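Local structure of AP endonuclease, family protein 2 (Mycobacterium smegmatis, 5TNV) at residues 118-123 and 177-182; 226-231 and 277-282; 27-32 and 319-324; 129-134 and 186-191. The protein binds a magnesium ion in a xylose isomerase-like TIM barrel and may act as an endonuclease. One frame throughout, in Å; residues are numbered along the deposited sequence.

Contact 1: residues 118-123 and 177-182; sequences KNLADA and RELGDH
Two neighbouring outer helices of the TIM barrel, 116-133 and 169-185, pack here through Leu120 and Ala123 on one side and Glu178 and Leu179 on the other. Over these short segments the axes run nearly parallel, 15° apart, and come within 10.8 Å. The closest meetings are apolar. Leu179 sends both methyls against the methyl of Ala123: CD2 of Leu179 lies 3.7 Å from CB of Ala123, and CD1 lies almost as near. Leu120 crosses the same leucine at a slant. Its CD1 sits 3.8 Å from CG of Leu179. The side chain of Leu120 swings CG anti to the backbone N (chi1 179°), which carries its two methyls toward helix 169-185. In the TIM barrel both helices lie outside the strands, side by side. The other methyl of Leu120, CD2, lies 3.8 Å from OE2 of Glu178. The two side chains cross at about a right angle, and this is contact without a hydrogen bond. OE2 is hydrogen-bonded to NE2 of His124, one residue beyond segment 118-123. Further round helix 116-133, NZ of Lys118 makes a salt bridge of 2.7 Å with OD2 of Asp122, on its syn lone pair. This bridge joins successive turns of one helix. Ala123 also touches Met105, and Leu179 touches Ile110.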
# COMPACT_ATOMS: atom_id res chain seq x y z
N LYS A 118 -2.59 12.68 -39.06
CA LYS A 118 -1.39 13.22 -38.41
C LYS A 118 -0.78 12.19 -37.47
O LYS A 118 0.45 12.01 -37.43
CB LYS A 118 -1.76 14.49 -37.64
CG LYS A 118 -0.65 15.02 -36.75
CD LYS A 118 -1.04 16.21 -35.88
CE LYS A 118 -0.02 16.63 -34.82
NZ LYS A 118 1.28 15.97 -35.07
N ASN A 119 -1.65 11.53 -36.68
CA ASN A 119 -1.15 10.52 -35.74
C ASN A 119 -0.50 9.33 -36.44
O ASN A 119 0.50 8.82 -35.98
CB ASN A 119 -2.32 10.10 -34.82
CG ASN A 119 -2.78 11.23 -33.91
OD1 ASN A 119 -2.05 12.22 -33.66
ND2 ASN A 119 -4.00 11.13 -33.39
N LEU A 120 -1.10 8.93 -37.58
CA LEU A 120 -0.50 7.87 -38.39
C LEU A 120 0.88 8.28 -38.86
O LEU A 120 1.84 7.49 -38.81
CB LEU A 120 -1.45 7.55 -39.54
CG LEU A 120 -0.97 6.47 -40.53
CD1 LEU A 120 -0.89 5.11 -39.89
CD2 LEU A 120 -1.91 6.42 -41.74
N ALA A 121 0.98 9.53 -39.39
CA ALA A 121 2.27 10.02 -39.87
C ALA A 121 3.32 10.08 -38.73
O ALA A 121 4.50 9.72 -38.91
CB ALA A 121 2.13 11.36 -40.54
N ASP A 122 2.90 10.54 -37.55
CA ASP A 122 3.79 10.57 -36.40
C ASP A 122 4.21 9.18 -35.99
O ASP A 122 5.37 8.97 -35.60
CB ASP A 122 3.12 11.36 -35.25
CG ASP A 122 3.03 12.84 -35.50
OD1 ASP A 122 3.75 13.37 -36.36
OD2 ASP A 122 2.23 13.48 -34.78
N ALA A 123 3.31 8.20 -36.04
CA ALA A 123 3.66 6.82 -35.72
C ALA A 123 4.76 6.32 -36.67
O ALA A 123 5.73 5.69 -36.24
CB ALA A 123 2.45 5.95 -35.75
N ARG A 177 -1.91 -2.44 -39.97
CA ARG A 177 -1.07 -3.22 -40.87
C ARG A 177 -0.01 -2.41 -41.56
O ARG A 177 1.12 -2.83 -41.75
CB ARG A 177 -1.93 -3.95 -41.91
CG ARG A 177 -2.81 -5.06 -41.36
CD ARG A 177 -3.83 -5.49 -42.43
NE ARG A 177 -4.61 -6.61 -42.07
CZ ARG A 177 -5.66 -7.05 -42.72
NH1 ARG A 177 -6.10 -6.41 -43.79
NH2 ARG A 177 -6.25 -8.13 -42.22
N GLU A 178 -0.39 -1.20 -41.97
CA GLU A 178 0.56 -0.29 -42.62
C GLU A 178 1.72 0.01 -41.69
O GLU A 178 2.91 0.01 -42.07
CB GLU A 178 -0.17 1.00 -43.01
CG GLU A 178 0.61 2.06 -43.68
CD GLU A 178 -0.21 3.34 -43.91
OE1 GLU A 178 -1.46 3.24 -44.17
OE2 GLU A 178 0.56 4.31 -43.76
N LEU A 179 1.42 0.31 -40.41
CA LEU A 179 2.48 0.51 -39.43
C LEU A 179 3.29 -0.74 -39.19
O LEU A 179 4.53 -0.68 -39.09
CB LEU A 179 1.89 1.06 -38.11
CG LEU A 179 1.32 2.48 -38.21
CD1 LEU A 179 0.56 2.81 -36.89
CD2 LEU A 179 2.40 3.51 -38.47
N GLY A 180 2.62 -1.89 -39.12
CA GLY A 180 3.35 -3.13 -38.95
C GLY A 180 4.33 -3.42 -40.09
O GLY A 180 5.45 -3.92 -39.83
N ASP A 181 3.95 -3.14 -41.34
CA ASP A 181 4.90 -3.32 -42.45
C ASP A 181 6.17 -2.51 -42.23
O ASP A 181 7.30 -2.99 -42.45
CB ASP A 181 4.27 -2.97 -43.78
CG ASP A 181 3.17 -3.85 -44.28
OD1 ASP A 181 3.07 -4.99 -43.82
OD2 ASP A 181 2.42 -3.38 -45.16
N HIS A 182 6.00 -1.26 -41.80
CA HIS A 182 7.13 -0.34 -41.57
C HIS A 182 7.98 -0.83 -40.41
O HIS A 182 9.21 -0.85 -40.49
CB HIS A 182 6.62 1.08 -41.46
CG HIS A 182 7.66 2.14 -41.44
ND1 HIS A 182 7.29 3.45 -41.25
CD2 HIS A 182 9.01 2.11 -41.60
CE1 HIS A 182 8.43 4.17 -41.29
NE2 HIS A 182 9.45 3.40 -41.50

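Contact 2: residues 226-231 and 277-282; sequences NLVRLH and GYVNYR
Val228 meets Tyr278 and Val279 with its two methyls. CG2 of Val228 lies 4.1 Å from CG2 of Val279, and CG1 of Val228 lies 4.3 Å from CB of Tyr278. Both contacts are apolar and lightly packed. With CG1 anti to the backbone N (chi1 167°), one methyl points to Tyr278 and the other, CG2, to Val279. All three residues are buried. The contact joins the short helix 225-228, which follows the magnesium ligand Asp223, to the loop that leads into barrel helix 281-290. The side chain of Val228 is about 12 Å from the bound magnesium ion. In the next shell, CG1 of Val279 covers one face of the Tyr281 ring, 3.5 Å above the plane and over its centre. The hydroxyl of Tyr281 is hydrogen-bonded to the backbone O of Lys254 and to the hydroxyl of Tyr241. Helix 281-290 starts after Asn280, the N-cap residue. OD1 of Asn280 accepts a weak bond of 3.0 Å from N of Arg282. Tyr278 also reaches the subunit interface: its hydroxyl bonds to the backbone O of Ile154 of the second subunit, and its ring meets Trp155 of that subunit edge-to-face.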
# COMPACT_ATOMS: atom_id res chain seq x y z
N ASN A 226 -5.60 -1.23 -16.88
CA ASN A 226 -6.60 -0.34 -17.41
C ASN A 226 -8.03 -0.87 -17.16
O ASN A 226 -8.96 -0.09 -16.99
CB ASN A 226 -6.43 -0.12 -18.90
CG ASN A 226 -5.20 0.67 -19.26
OD1 ASN A 226 -4.68 1.45 -18.42
ND2 ASN A 226 -4.72 0.54 -20.48
N LEU A 227 -8.19 -2.18 -17.20
CA LEU A 227 -9.47 -2.85 -16.98
C LEU A 227 -9.74 -3.14 -15.54
O LEU A 227 -10.90 -2.99 -15.06
CB LEU A 227 -9.57 -4.12 -17.82
CG LEU A 227 -9.35 -3.95 -19.34
CD1 LEU A 227 -9.61 -5.25 -20.04
CD2 LEU A 227 -10.17 -2.81 -19.91
N VAL A 228 -8.75 -3.61 -14.76
CA VAL A 228 -8.94 -4.00 -13.37
C VAL A 228 -9.43 -2.82 -12.52
O VAL A 228 -10.16 -3.02 -11.54
CB VAL A 228 -7.62 -4.60 -12.84
CG1 VAL A 228 -7.60 -4.75 -11.33
CG2 VAL A 228 -7.31 -5.92 -13.54
N ARG A 229 -9.06 -1.59 -12.88
CA ARG A 229 -9.46 -0.40 -12.10
C ARG A 229 -10.92 -0.08 -12.28
O ARG A 229 -11.45 0.75 -11.50
CB ARG A 229 -8.60 0.78 -12.53
CG ARG A 229 -8.90 1.30 -13.96
CD ARG A 229 -7.75 2.10 -14.49
NE ARG A 229 -7.97 2.53 -15.86
CZ ARG A 229 -7.05 3.19 -16.57
NH1 ARG A 229 -5.92 3.58 -16.01
NH2 ARG A 229 -7.32 3.46 -17.86
N LEU A 230 -11.61 -0.61 -13.29
CA LEU A 230 -12.91 -0.10 -13.67
C LEU A 230 -14.02 -0.58 -12.73
O LEU A 230 -14.03 -1.72 -12.25
CB LEU A 230 -13.25 -0.54 -15.08
CG LEU A 230 -12.28 -0.05 -16.16
CD1 LEU A 230 -12.62 -0.68 -17.50
CD2 LEU A 230 -12.26 1.46 -16.24
N HIS A 231 -15.02 0.29 -12.53
CA HIS A 231 -16.16 -0.02 -11.68
C HIS A 231 -17.25 -0.72 -12.48
O HIS A 231 -18.38 -0.22 -12.63
CB HIS A 231 -16.65 1.27 -11.00
CG HIS A 231 -15.65 1.95 -10.15
ND1 HIS A 231 -16.05 2.74 -9.08
CD2 HIS A 231 -14.30 2.02 -10.15
CE1 HIS A 231 -15.00 3.26 -8.49
NE2 HIS A 231 -13.93 2.83 -9.13
N GLY A 277 -1.45 -4.81 -5.34
CA GLY A 277 -2.75 -4.73 -5.95
C GLY A 277 -3.41 -6.07 -6.20
O GLY A 277 -2.92 -7.11 -5.73
N TYR A 278 -4.51 -6.05 -6.90
CA TYR A 278 -5.38 -7.24 -7.08
C TYR A 278 -4.72 -8.30 -7.96
O TYR A 278 -4.88 -9.51 -7.72
CB TYR A 278 -6.71 -6.80 -7.65
CG TYR A 278 -7.76 -7.89 -7.67
CD1 TYR A 278 -8.34 -8.31 -6.50
CD2 TYR A 278 -8.20 -8.48 -8.86
CE1 TYR A 278 -9.32 -9.32 -6.51
CE2 TYR A 278 -9.16 -9.46 -8.87
CZ TYR A 278 -9.72 -9.89 -7.68
OH TYR A 278 -10.68 -10.88 -7.75
N VAL A 279 -4.02 -7.90 -9.02
CA VAL A 279 -3.32 -8.87 -9.86
C VAL A 279 -2.16 -9.46 -9.06
O VAL A 279 -1.49 -8.70 -8.34
CB VAL A 279 -2.77 -8.18 -11.12
CG1 VAL A 279 -2.09 -9.24 -12.04
CG2 VAL A 279 -3.84 -7.43 -11.89
N ASN A 280 -1.91 -10.76 -9.21
CA ASN A 280 -0.70 -11.40 -8.69
C ASN A 280 0.34 -11.39 -9.80
O ASN A 280 0.37 -12.30 -10.64
CB ASN A 280 -0.98 -12.80 -8.20
CG ASN A 280 0.27 -13.40 -7.55
OD1 ASN A 280 1.40 -13.00 -7.82
ND2 ASN A 280 0.08 -14.43 -6.71
N TYR A 281 1.17 -10.35 -9.85
CA TYR A 281 2.12 -10.25 -10.95
C TYR A 281 3.30 -11.21 -10.80
O TYR A 281 4.02 -11.41 -11.81
CB TYR A 281 2.60 -8.81 -11.14
CG TYR A 281 1.62 -7.99 -11.98
CD1 TYR A 281 1.50 -8.24 -13.35
CD2 TYR A 281 0.83 -7.00 -11.44
CE1 TYR A 281 0.65 -7.51 -14.13
CE2 TYR A 281 -0.04 -6.26 -12.22
CZ TYR A 281 -0.13 -6.52 -13.57
OH TYR A 281 -0.97 -5.80 -14.41
N ARG A 282 3.53 -11.81 -9.63
CA ARG A 282 4.54 -12.88 -9.55
C ARG A 282 4.06 -14.05 -10.41
O ARG A 282 4.77 -14.58 -11.26
CB ARG A 282 4.80 -13.24 -8.09
CG ARG A 282 5.92 -14.26 -7.91
CD ARG A 282 6.16 -14.59 -6.41
NE ARG A 282 6.37 -13.37 -5.68
CZ ARG A 282 7.47 -12.64 -5.69
NH1 ARG A 282 8.60 -13.12 -6.15
NH2 ARG A 282 7.42 -11.44 -5.18

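Contact 3: residues 27-32 and 319-324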
# COMPACT_ATOMS: atom_id res chain seq x y z
N TRP A 27 16.92 -7.31 -19.08
CA TRP A 27 15.58 -7.20 -19.64
C TRP A 27 15.12 -5.76 -19.51
O TRP A 27 15.07 -5.24 -18.40
CB TRP A 27 14.63 -8.15 -18.88
CG TRP A 27 13.38 -8.48 -19.64
CD1 TRP A 27 12.52 -7.62 -20.25
CD2 TRP A 27 12.86 -9.80 -19.89
NE1 TRP A 27 11.52 -8.30 -20.88
CE2 TRP A 27 11.70 -9.66 -20.66
CE3 TRP A 27 13.30 -11.10 -19.55
CZ2 TRP A 27 10.96 -10.75 -21.06
CZ3 TRP A 27 12.56 -12.18 -19.95
CH2 TRP A 27 11.39 -11.98 -20.71
N PRO A 28 14.77 -5.06 -20.58
CA PRO A 28 14.41 -3.65 -20.42
C PRO A 28 13.12 -3.46 -19.62
O PRO A 28 12.12 -4.06 -19.94
CB PRO A 28 14.31 -3.13 -21.87
CG PRO A 28 15.19 -4.04 -22.64
CD PRO A 28 14.86 -5.39 -22.02
N ILE A 29 13.23 -2.59 -18.62
CA ILE A 29 12.10 -2.25 -17.73
C ILE A 29 12.04 -0.73 -17.73
O ILE A 29 12.75 -0.07 -16.94
CB ILE A 29 12.22 -2.86 -16.34
CG1 ILE A 29 12.37 -4.40 -16.37
CG2 ILE A 29 11.03 -2.45 -15.51
CD1 ILE A 29 12.98 -4.93 -15.06
N ALA A 30 11.24 -0.15 -18.60
CA ALA A 30 11.31 1.28 -18.84
C ALA A 30 10.42 2.10 -17.94
O ALA A 30 9.30 1.70 -17.63
CB ALA A 30 10.88 1.58 -20.27
N ALA A 31 10.90 3.28 -17.54
CA ALA A 31 10.05 4.28 -16.91
C ALA A 31 9.24 5.01 -17.96
O ALA A 31 9.81 5.67 -18.86
CB ALA A 31 10.86 5.29 -16.12
N ASN A 32 7.93 4.97 -17.88
CA ASN A 32 7.07 5.77 -18.77
C ASN A 32 7.16 7.23 -18.36
O ASN A 32 6.98 7.51 -17.19
CB ASN A 32 5.64 5.25 -18.65
CG ASN A 32 4.66 5.81 -19.63
OD1 ASN A 32 4.39 7.01 -19.54
ND2 ASN A 32 4.11 5.03 -20.54
N GLN A 319 13.28 -8.65 -9.44
CA GLN A 319 13.37 -9.80 -8.53
C GLN A 319 12.58 -10.95 -9.11
O GLN A 319 13.04 -12.12 -8.99
CB GLN A 319 12.93 -9.40 -7.12
CG GLN A 319 13.19 -10.50 -6.09
CD GLN A 319 12.20 -11.67 -6.02
OE1 GLN A 319 11.01 -11.52 -6.31
NE2 GLN A 319 12.70 -12.83 -5.69
N VAL A 320 11.37 -10.75 -9.58
CA VAL A 320 10.55 -11.82 -10.10
C VAL A 320 11.30 -12.51 -11.26
O VAL A 320 11.36 -13.75 -11.32
CB VAL A 320 9.16 -11.31 -10.53
CG1 VAL A 320 8.37 -12.38 -11.29
CG2 VAL A 320 8.34 -10.84 -9.33
N LEU A 321 11.82 -11.72 -12.17
CA LEU A 321 12.56 -12.25 -13.33
C LEU A 321 13.80 -12.99 -12.89
O LEU A 321 14.12 -14.05 -13.44
CB LEU A 321 12.97 -11.13 -14.30
CG LEU A 321 11.86 -10.42 -15.06
CD1 LEU A 321 12.44 -9.29 -15.89
CD2 LEU A 321 11.04 -11.37 -15.96
N THR A 322 14.51 -12.44 -11.92
CA THR A 322 15.77 -13.08 -11.47
C THR A 322 15.46 -14.49 -10.98
O THR A 322 16.12 -15.46 -11.35
CB THR A 322 16.45 -12.26 -10.40
OG1 THR A 322 16.85 -10.99 -10.95
CG2 THR A 322 17.68 -12.95 -9.80
N SER A 323 14.45 -14.62 -10.13
CA SER A 323 14.05 -15.93 -9.63
C SER A 323 13.59 -16.87 -10.76
O SER A 323 13.96 -18.03 -10.81
CB SER A 323 12.97 -15.77 -8.57
OG SER A 323 12.50 -17.05 -8.18
N ALA A 324 12.76 -16.37 -11.68
CA ALA A 324 12.15 -17.19 -12.71
C ALA A 324 13.17 -17.66 -13.74
O ALA A 324 12.97 -18.71 -14.35
CB ALA A 324 11.06 -16.43 -13.43
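The indole N-H of Trp27 is hydrogen-bonded to the backbone O of Gly295, and this polar tie accompanies a purely apolar meeting between Trp27 and Leu321. One methyl of Leu321 does most of the touching. Its CD1 lies 3.9 Å from CB of Trp27 and equally close to CG of the same residue. It comes at the ring obliquely. The second methyl, CD2 of Leu321, stands 4.2 Å above one face of the indole, offset toward the rim. The two side chains cross at about a right angle. Leu321 has CG anti to its carbonyl carbon (chi1 -68°), and with chi2 176° its methyls meet the tryptophan. The contact packs the C-terminal helix 306-325 of the TIM barrel against the start of the first strand, 29-32. Strand 29-32 lies between strands 68-70 and 297-299, so the first and last parts of the chain meet here as the barrel closes. Ile29 adds a looser touch: its CD1 lies 4.5 Å from CD1 of Leu321. Trp27, Ile29 and Leu321 are all buried. Around them, Phe297 of the adjacent strand touches Leu321 and meets the indole ring with planes about 45° apart. Leu289 of helix 281-290 also packs on Trp27. Another side of helix 306-325 looks to the second subunit, where the hydroxyl of Ser323 is hydrogen-bonded to OE1 of Glu63 of that subunit.

Contact 4: residues 129-134 and 186-191; sequences LAPSFG and NGIQLS
Pro131 sits inside the last turns of helix 116-133 and presses its ring on Asn186, just where helix 169-185 has ended. CG of Pro131 lies 3.8 Å from the backbone O of Asn186 and 4.0 Å from CB of the same residue. A proline has no N-H to give, and the helix is kinked at residues 131 and 132. The Ser132 hydroxyl bonds to the backbone O of Leu129 at 2.7 Å, in the carbonyl plane and on a lone pair. Deeper in, CB of Ala130 lies 3.9 Å from CD1 of Ile188. The torsion of Ile188 puts CG1 between its backbone N and carbonyl carbon (chi1 68°), and CD1 extends from there to the alanine. Both helices end in Schellman motifs, with Gly134 and Gly187 at positive phi. Each then leads into a barrel strand, 137-141 or 189-193, and these two strands are neighbours. Val138 packs on both Ala130 and Ile188. The side-chain nitrogen ND2 of Asn186 is hydrogen-bonded to the backbone O of Ile127 and to OD1 of Asp128. Asn186 is therefore tied to helix 116-133 by polar bonds beside the apolar touch of Pro131, which probably holds its amide in one orientation.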
# COMPACT_ATOMS: atom_id res chain seq x y z
N LEU A 129 12.53 6.57 -35.96
CA LEU A 129 13.40 7.00 -34.89
C LEU A 129 13.81 5.87 -33.96
O LEU A 129 14.94 5.86 -33.42
CB LEU A 129 12.73 8.13 -34.05
CG LEU A 129 12.72 9.49 -34.78
CD1 LEU A 129 11.68 10.42 -34.19
CD2 LEU A 129 14.11 10.11 -34.70
N ALA A 130 12.90 4.94 -33.72
CA ALA A 130 13.12 3.91 -32.68
C ALA A 130 14.41 3.18 -32.83
O ALA A 130 15.16 3.03 -31.86
CB ALA A 130 11.90 3.01 -32.65
N PRO A 131 14.80 2.62 -34.00
CA PRO A 131 16.03 1.86 -34.04
C PRO A 131 17.27 2.69 -33.70
O PRO A 131 18.24 2.12 -33.21
CB PRO A 131 16.14 1.38 -35.52
CG PRO A 131 14.77 1.49 -36.07
CD PRO A 131 14.11 2.61 -35.30
N SER A 132 17.24 3.99 -33.97
CA SER A 132 18.40 4.80 -33.66
C SER A 132 18.70 4.85 -32.16
O SER A 132 19.84 5.10 -31.81
CB SER A 132 18.26 6.23 -34.20
OG SER A 132 17.41 7.04 -33.39
N PHE A 133 17.70 4.63 -31.33
CA PHE A 133 17.84 4.59 -29.88
C PHE A 133 18.05 3.19 -29.34
O PHE A 133 18.28 3.01 -28.16
CB PHE A 133 16.60 5.21 -29.23
CG PHE A 133 16.47 6.71 -29.42
CD1 PHE A 133 17.19 7.56 -28.58
CD2 PHE A 133 15.69 7.28 -30.40
CE1 PHE A 133 17.07 8.91 -28.73
CE2 PHE A 133 15.59 8.65 -30.56
CZ PHE A 133 16.30 9.47 -29.72
N GLY A 134 17.92 2.18 -30.19
CA GLY A 134 17.92 0.78 -29.78
C GLY A 134 16.55 0.29 -29.29
O GLY A 134 16.45 -0.79 -28.68
N ASN A 186 12.02 -2.18 -40.33
CA ASN A 186 12.96 -1.58 -39.41
C ASN A 186 13.45 -2.49 -38.31
O ASN A 186 14.19 -2.04 -37.43
CB ASN A 186 12.41 -0.28 -38.82
CG ASN A 186 12.42 0.85 -39.83
OD1 ASN A 186 12.70 0.67 -41.02
ND2 ASN A 186 12.20 2.06 -39.35
N GLY A 187 13.09 -3.77 -38.38
CA GLY A 187 13.57 -4.74 -37.41
C GLY A 187 12.90 -4.61 -36.04
O GLY A 187 13.49 -5.15 -35.08
N ILE A 188 11.76 -3.97 -35.93
CA ILE A 188 11.09 -3.79 -34.66
C ILE A 188 9.66 -4.27 -34.80
O ILE A 188 9.26 -4.84 -35.82
CB ILE A 188 11.20 -2.31 -34.21
CG1 ILE A 188 10.41 -1.34 -35.06
CG2 ILE A 188 12.64 -1.89 -34.07
CD1 ILE A 188 10.11 -0.01 -34.39
N GLN A 189 8.84 -4.06 -33.76
CA GLN A 189 7.43 -4.41 -33.83
C GLN A 189 6.55 -3.27 -33.34
O GLN A 189 7.00 -2.39 -32.56
CB GLN A 189 7.11 -5.68 -33.05
CG GLN A 189 7.83 -6.90 -33.57
CD GLN A 189 7.38 -8.19 -32.88
OE1 GLN A 189 6.32 -8.28 -32.31
NE2 GLN A 189 8.20 -9.20 -33.00
N LEU A 190 5.30 -3.30 -33.79
CA LEU A 190 4.21 -2.47 -33.29
C LEU A 190 3.45 -3.22 -32.19
O LEU A 190 3.22 -4.43 -32.36
CB LEU A 190 3.26 -2.14 -34.44
CG LEU A 190 2.18 -1.09 -34.12
CD1 LEU A 190 2.80 0.28 -34.08
CD2 LEU A 190 1.08 -1.21 -35.16
N SER A 191 3.07 -2.53 -31.15
CA SER A 191 2.22 -3.10 -30.12
C SER A 191 0.93 -2.27 -30.01
O SER A 191 0.95 -1.06 -30.21
CB SER A 191 2.92 -3.17 -28.77
OG SER A 191 2.24 -4.05 -27.89

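In the fold
Contacts 2 and 3 are buried, whereas contacts 1 and 4 are only partly so. Contacts 1 and 4 share helix 116-133 and touch through CB of Leu179 and CD2 of Leu190, 3.8 Å apart. Contact 1 joins two helices; contact 4 joins a helix end to the turn before a strand. Contacts 2 and 3 lie on the other side of the chain's centre from contact 1. Arg282 and Gln319 connect them by a probable hydrogen bond, and both reach the second subunit. Apolar packing carries all four. Charged or polar groups join it at the partly exposed contacts 1 and 4, and at the subunit interface beside contacts 2 and 3.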